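Local structure of japanin (Rhipicephalus appendiculatus, 4BOE) at residues T9-L21 and E109-V123. The protein binds cholesterol in a lipocalin pocket and, as a secreted tick salivary protein, modulates the host immune response by blocking dendritic cell differentiation from monocytes. Residues are numbered along the deposited sequence; the frame is centred on the assembly and turned at random.
Sequences TQTLYLAGHSSKL and EVRSTCSLWVTLKYV. With CLR (cholesterol), chain C.
The antiparallel seam where strand 12-18, first of the lipocalin barrel, meets strand 114-118, its last, runs along the cholesterol pocket. Tyr13 and Val118 exchange two backbone hydrogen bonds; beyond them a classic beta bulge sets Ala15 and Gly16 both against Leu116, whose O takes a bond from Ala15 N (2.8 Å) and a weak one from Gly16 N. Inside the barrel, the Trp117 indole is sandwiched: Leu14 CD1 makes a CH-pi contact 4.0 Å from the centroid of its six-membered ring, while the terminal methyl C26 of cholesterol lies 3.5 Å above the opposite face. NE1 of Trp117 donates to Ser115 OG (2.9 Å), which helps set the ring's rotation. An alanine in place of Trp117 is likely to leave Leu14 CD1 and the sterol tail without the ring between them and Ser115 OG without this donor. With CG between backbone N and carbonyl carbon (chi1 60°), the His17 ring sets one face against cholesterol C4 and points ND1 at Ser18 O, almost straight (171°) and above the carbonyl plane. Past the strands, at the surface, two poorly ordered side chains form a salt bridge, Lys20 NZ meeting Glu109 OE2 at 2.8 Å from above the carboxylate plane.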
loop_
_atom_site.group_PDB
_atom_site.type_symbol
_atom_site.label_atom_id
_atom_site.label_comp_id
_atom_site.label_asym_id
_atom_site.label_seq_id
_atom_site.Cartn_x
_atom_site.Cartn_y
_atom_site.Cartn_z
ATOM N N THR A 9 -3.590 -1.863 -13.057
ATOM C CA THR A 9 -2.950 -3.172 -13.162
ATOM C C THR A 9 -1.478 -3.241 -12.803
ATOM O O THR A 9 -0.902 -4.336 -12.842
ATOM C CB THR A 9 -3.190 -3.711 -14.580
ATOM O OG1 THR A 9 -2.737 -2.750 -15.539
ATOM C CG2 THR A 9 -4.655 -4.015 -14.840
ATOM N N GLN A 10 -0.868 -2.135 -12.401
ATOM C CA GLN A 10 0.545 -2.169 -11.988
ATOM C C GLN A 10 0.672 -2.524 -10.510
ATOM O O GLN A 10 -0.177 -2.168 -9.703
ATOM C CB GLN A 10 1.243 -0.829 -12.252
ATOM C CG GLN A 10 1.709 -0.683 -13.705
ATOM C CD GLN A 10 2.946 -1.499 -14.054
ATOM O OE1 GLN A 10 3.805 -1.824 -13.210
ATOM N NE2 GLN A 10 3.097 -1.792 -15.325
ATOM N N THR A 11 1.738 -3.223 -10.166
ATOM C CA THR A 11 2.029 -3.594 -8.785
ATOM C C THR A 11 2.408 -2.346 -8.013
ATOM O O THR A 11 3.148 -1.516 -8.535
ATOM C CB THR A 11 3.124 -4.658 -8.741
ATOM O OG1 THR A 11 2.663 -5.802 -9.434
ATOM C CG2 THR A 11 3.554 -5.043 -7.326
ATOM N N LEU A 12 1.919 -2.227 -6.771
ATOM C CA LEU A 12 2.223 -1.103 -5.893
ATOM C C LEU A 12 3.046 -1.588 -4.712
ATOM O O LEU A 12 2.748 -2.623 -4.147
ATOM C CB LEU A 12 0.941 -0.456 -5.390
ATOM C CG LEU A 12 0.041 0.223 -6.392
ATOM C CD1 LEU A 12 -1.314 0.528 -5.763
ATOM C CD2 LEU A 12 0.684 1.533 -6.887
ATOM N N TYR A 13 4.049 -0.803 -4.315
ATOM C CA TYR A 13 4.966 -1.108 -3.239
ATOM C C TYR A 13 4.842 -0.087 -2.143
ATOM O O TYR A 13 4.825 1.112 -2.429
ATOM C CB TYR A 13 6.412 -1.076 -3.750
ATOM C CG TYR A 13 6.655 -2.011 -4.908
ATOM C CD1 TYR A 13 6.362 -1.626 -6.218
ATOM C CD2 TYR A 13 7.114 -3.301 -4.695
ATOM C CE1 TYR A 13 6.516 -2.509 -7.282
ATOM C CE2 TYR A 13 7.328 -4.173 -5.750
ATOM C CZ TYR A 13 7.004 -3.787 -7.045
ATOM O OH TYR A 13 7.224 -4.666 -8.079
ATOM N N LEU A 14 4.825 -0.563 -0.875
ATOM C CA LEU A 14 4.746 0.311 0.286
ATOM C C LEU A 14 6.085 1.022 0.452
ATOM O O LEU A 14 7.124 0.381 0.567
ATOM C CB LEU A 14 4.389 -0.491 1.557
ATOM C CG LEU A 14 4.217 0.326 2.838
ATOM C CD1 LEU A 14 3.040 1.263 2.731
ATOM C CD2 LEU A 14 4.087 -0.610 4.034
ATOM N N ALA A 15 6.070 2.335 0.318
ATOM C CA ALA A 15 7.298 3.142 0.382
ATOM C C ALA A 15 7.405 3.923 1.687
ATOM O O ALA A 15 8.481 4.377 2.036
ATOM C CB ALA A 15 7.328 4.101 -0.791
ATOM N N GLY A 16 6.308 4.101 2.403
ATOM C CA GLY A 16 6.340 4.867 3.637
ATOM C C GLY A 16 5.048 4.684 4.389
ATOM O O GLY A 16 4.037 4.400 3.771
ATOM N N HIS A 17 5.087 4.831 5.719
ATOM C CA HIS A 17 3.904 4.743 6.562
ATOM C C HIS A 17 4.119 5.453 7.887
ATOM O O HIS A 17 5.248 5.755 8.238
ATOM C CB HIS A 17 3.468 3.295 6.799
ATOM C CG HIS A 17 4.515 2.459 7.470
ATOM N ND1 HIS A 17 4.651 2.429 8.847
ATOM C CD2 HIS A 17 5.455 1.655 6.927
ATOM C CE1 HIS A 17 5.678 1.637 9.086
ATOM N NE2 HIS A 17 6.207 1.177 7.955
ATOM N N SER A 18 3.042 5.686 8.628
ATOM C CA SER A 18 3.099 6.271 9.983
ATOM C C SER A 18 3.621 5.186 10.936
ATOM O O SER A 18 3.218 4.035 10.781
ATOM C CB SER A 18 1.699 6.688 10.443
ATOM O OG SER A 18 1.180 7.726 9.642
ATOM N N SER A 19 4.551 5.520 11.853
ATOM C CA SER A 19 5.147 4.524 12.796
ATOM C C SER A 19 4.143 3.662 13.543
ATOM O O SER A 19 4.394 2.490 13.751
ATOM C CB SER A 19 6.061 5.203 13.819
ATOM O OG SER A 19 5.269 6.051 14.629
ATOM N N LYS A 20 3.016 4.225 13.945
ATOM C CA LYS A 20 1.974 3.492 14.684
ATOM C C LYS A 20 1.484 2.216 13.954
ATOM O O LYS A 20 1.032 1.274 14.613
ATOM C CB LYS A 20 0.783 4.438 14.951
ATOM C CG LYS A 20 -0.443 3.798 15.590
ATOM C CD LYS A 20 -1.473 4.838 16.027
ATOM C CE LYS A 20 -2.621 4.217 16.790
ATOM N NZ LYS A 20 -3.929 4.815 16.408
ATOM N N LEU A 21 1.505 2.220 12.608
ATOM C CA LEU A 21 1.072 1.069 11.816
ATOM C C LEU A 21 2.072 -0.101 11.808
ATOM O O LEU A 21 1.666 -1.236 11.520
ATOM C CB LEU A 21 0.865 1.508 10.372
ATOM C CG LEU A 21 -0.268 2.497 10.135
ATOM C CD1 LEU A 21 -0.228 2.999 8.749
ATOM C CD2 LEU A 21 -1.583 1.887 10.422
ATOM N N GLU A 109 -9.225 8.131 12.706
ATOM C CA GLU A 109 -8.255 8.658 13.668
ATOM C C GLU A 109 -8.094 10.182 13.481
ATOM O O GLU A 109 -8.002 10.642 12.336
ATOM C CB GLU A 109 -6.900 7.969 13.480
ATOM C CG GLU A 109 -6.909 6.488 13.816
ATOM C CD GLU A 109 -5.695 5.721 13.313
ATOM O OE1 GLU A 109 -5.182 6.063 12.220
ATOM O OE2 GLU A 109 -5.274 4.760 13.999
ATOM N N VAL A 110 -8.067 10.965 14.600
ATOM C CA VAL A 110 -7.856 12.432 14.547
ATOM C C VAL A 110 -6.434 12.685 14.056
ATOM O O VAL A 110 -6.247 13.505 13.175
ATOM C CB VAL A 110 -8.163 13.197 15.880
ATOM C CG1 VAL A 110 -7.214 12.802 17.027
ATOM C CG2 VAL A 110 -8.114 14.713 15.661
ATOM N N ARG A 111 -5.452 11.937 14.581
ATOM C CA ARG A 111 -4.057 11.999 14.138
ATOM C C ARG A 111 -3.959 10.867 13.103
ATOM O O ARG A 111 -3.524 9.758 13.374
ATOM C CB ARG A 111 -3.119 11.830 15.340
ATOM C CG ARG A 111 -1.720 12.325 15.114
ATOM C CD ARG A 111 -1.057 12.678 16.430
ATOM N NE ARG A 111 0.334 13.064 16.217
ATOM C CZ ARG A 111 1.334 12.216 16.009
ATOM N NH1 ARG A 111 1.116 10.903 16.004
ATOM N NH2 ARG A 111 2.561 12.671 15.802
ATOM N N SER A 112 -4.491 11.141 11.932
ATOM C CA SER A 112 -4.654 10.154 10.883
ATOM C C SER A 112 -3.353 9.478 10.365
ATOM O O SER A 112 -2.485 10.174 9.841
ATOM C CB SER A 112 -5.393 10.791 9.727
ATOM O OG SER A 112 -5.693 9.811 8.763
ATOM N N THR A 113 -3.268 8.124 10.466
ATOM C CA THR A 113 -2.115 7.383 9.976
ATOM C C THR A 113 -2.165 7.339 8.454
ATOM O O THR A 113 -3.240 7.319 7.859
ATOM C CB THR A 113 -1.997 5.986 10.576
ATOM O OG1 THR A 113 -3.111 5.206 10.192
ATOM C CG2 THR A 113 -1.804 6.009 12.090
ATOM N N CYS A 114 -0.994 7.218 7.873
ATOM C CA CYS A 114 -0.837 7.237 6.420
ATOM C C CYS A 114 0.014 6.104 5.884
ATOM O O CYS A 114 0.807 5.520 6.588
ATOM C CB CYS A 114 -0.279 8.589 5.964
ATOM S SG CYS A 114 1.509 8.575 5.637
ATOM N N SER A 115 -0.132 5.864 4.574
ATOM C CA SER A 115 0.631 4.881 3.802
ATOM C C SER A 115 0.864 5.462 2.394
ATOM O O SER A 115 -0.054 6.037 1.790
ATOM C CB SER A 115 0.005 3.490 3.770
ATOM O OG SER A 115 -1.256 3.418 3.150
ATOM N N LEU A 116 2.116 5.372 1.930
ATOM C CA LEU A 116 2.550 5.840 0.632
ATOM C C LEU A 116 2.895 4.616 -0.192
ATOM O O LEU A 116 3.633 3.765 0.273
ATOM C CB LEU A 116 3.774 6.761 0.777
ATOM C CG LEU A 116 4.446 7.199 -0.530
ATOM C CD1 LEU A 116 3.554 8.078 -1.331
ATOM C CD2 LEU A 116 5.769 7.849 -0.247
ATOM N N TRP A 117 2.336 4.536 -1.400
ATOM C CA TRP A 117 2.498 3.439 -2.337
ATOM C C TRP A 117 3.029 3.980 -3.621
ATOM O O TRP A 117 2.589 5.021 -4.073
ATOM C CB TRP A 117 1.134 2.774 -2.597
ATOM C CG TRP A 117 0.473 2.297 -1.354
ATOM C CD1 TRP A 117 -0.322 3.025 -0.517
ATOM C CD2 TRP A 117 0.579 0.986 -0.773
ATOM N NE1 TRP A 117 -0.647 2.280 0.587
ATOM C CE2 TRP A 117 -0.146 1.010 0.437
ATOM C CE3 TRP A 117 1.194 -0.216 -1.169
ATOM C CZ2 TRP A 117 -0.276 -0.114 1.251
ATOM C CZ3 TRP A 117 1.143 -1.318 -0.308
ATOM C CH2 TRP A 117 0.410 -1.259 0.884
ATOM N N VAL A 118 3.993 3.293 -4.200
ATOM C CA VAL A 118 4.585 3.671 -5.461
ATOM C C VAL A 118 4.625 2.468 -6.392
ATOM O O VAL A 118 4.689 1.333 -5.934
ATOM C CB VAL A 118 6.003 4.292 -5.295
ATOM C CG1 VAL A 118 5.967 5.587 -4.490
ATOM C CG2 VAL A 118 7.015 3.306 -4.712
ATOM N N THR A 119 4.716 2.719 -7.692
ATOM C CA THR A 119 4.965 1.623 -8.638
ATOM C C THR A 119 6.476 1.417 -8.806
ATOM O O THR A 119 7.289 2.137 -8.203
ATOM C CB THR A 119 4.324 1.922 -9.994
ATOM O OG1 THR A 119 4.992 3.043 -10.503
ATOM C CG2 THR A 119 2.830 2.172 -9.906
ATOM N N LEU A 120 6.855 0.435 -9.635
ATOM C CA LEU A 120 8.275 0.125 -9.911
ATOM C C LEU A 120 9.092 1.315 -10.366
ATOM O O LEU A 120 10.289 1.352 -10.112
ATOM C CB LEU A 120 8.419 -0.980 -10.969
ATOM C CG LEU A 120 9.771 -1.711 -10.956
ATOM C CD1 LEU A 120 9.910 -2.597 -9.704
ATOM C CD2 LEU A 120 9.949 -2.520 -12.222
ATOM N N LYS A 121 8.463 2.278 -11.033
ATOM C CA LYS A 121 9.117 3.477 -11.521
ATOM C C LYS A 121 9.874 4.241 -10.418
ATOM O O LYS A 121 10.909 4.840 -10.706
ATOM C CB LYS A 121 8.061 4.375 -12.170
ATOM C CG LYS A 121 8.579 5.643 -12.784
ATOM C CD LYS A 121 7.434 6.418 -13.348
ATOM C CE LYS A 121 7.912 7.664 -14.048
ATOM N NZ LYS A 121 6.836 8.308 -14.829
ATOM N N TYR A 122 9.352 4.253 -9.175
ATOM C CA TYR A 122 9.967 5.011 -8.102
ATOM C C TYR A 122 10.533 4.203 -6.950
ATOM O O TYR A 122 10.878 4.819 -5.950
ATOM C CB TYR A 122 8.920 5.998 -7.556
ATOM C CG TYR A 122 8.289 6.924 -8.572
ATOM C CD1 TYR A 122 9.074 7.624 -9.490
ATOM C CD2 TYR A 122 6.954 7.297 -8.460
ATOM C CE1 TYR A 122 8.513 8.552 -10.369
ATOM C CE2 TYR A 122 6.394 8.266 -9.295
ATOM C CZ TYR A 122 7.171 8.869 -10.269
ATOM O OH TYR A 122 6.620 9.794 -11.133
ATOM N N VAL A 123 10.638 2.865 -7.033
ATOM C CA VAL A 123 11.081 2.073 -5.866
ATOM C C VAL A 123 12.501 2.420 -5.370
ATOM O O VAL A 123 12.749 2.403 -4.159
ATOM C CB VAL A 123 10.925 0.532 -6.021
ATOM C CG1 VAL A 123 9.461 0.132 -6.074
ATOM C CG2 VAL A 123 11.705 -0.032 -7.199
HETATM C C1 CLR C . 2.306 -3.546 6.665
HETATM C C2 CLR C . 3.444 -3.644 7.679
HETATM C C3 CLR C . 4.115 -2.304 7.889
HETATM C C4 CLR C . 3.098 -1.266 8.319
HETATM C C5 CLR C . 1.897 -1.200 7.401
HETATM C C6 CLR C . 1.474 -0.031 6.935
HETATM C C7 CLR C . 0.305 0.162 6.022
HETATM C C8 CLR C . -0.607 -1.059 5.976
HETATM C C9 CLR C . 0.249 -2.340 5.853
HETATM C C10 CLR C . 1.221 -2.531 7.062
HETATM C C11 CLR C . -0.615 -3.583 5.569
HETATM C C12 CLR C . -1.595 -3.397 4.412
HETATM C C13 CLR C . -2.502 -2.165 4.591
HETATM C C14 CLR C . -1.563 -0.957 4.791
HETATM C C15 CLR C . -2.503 0.249 4.681
HETATM C C16 CLR C . -3.451 -0.160 3.553
HETATM C C17 CLR C . -3.251 -1.680 3.328
HETATM C C18 CLR C . -3.471 -2.376 5.772
HETATM C C19 CLR C . 0.492 -3.040 8.325
HETATM C C20 CLR C . -4.547 -2.388 2.891
HETATM C C21 CLR C . -4.355 -3.891 2.641
HETATM C C22 CLR C . -5.161 -1.706 1.656
HETATM C C23 CLR C . -4.199 -1.398 0.482
HETATM C C24 CLR C . -4.907 -0.755 -0.672
HETATM C C25 CLR C . -4.123 -0.175 -1.830
HETATM C C26 CLR C . -2.615 -0.166 -1.835
HETATM C C27 CLR C . -4.720 -0.363 -3.202
HETATM O O1 CLR C . 5.089 -2.435 8.934
HETATM O O HOH W 1 4.924 -1.451 -10.586
#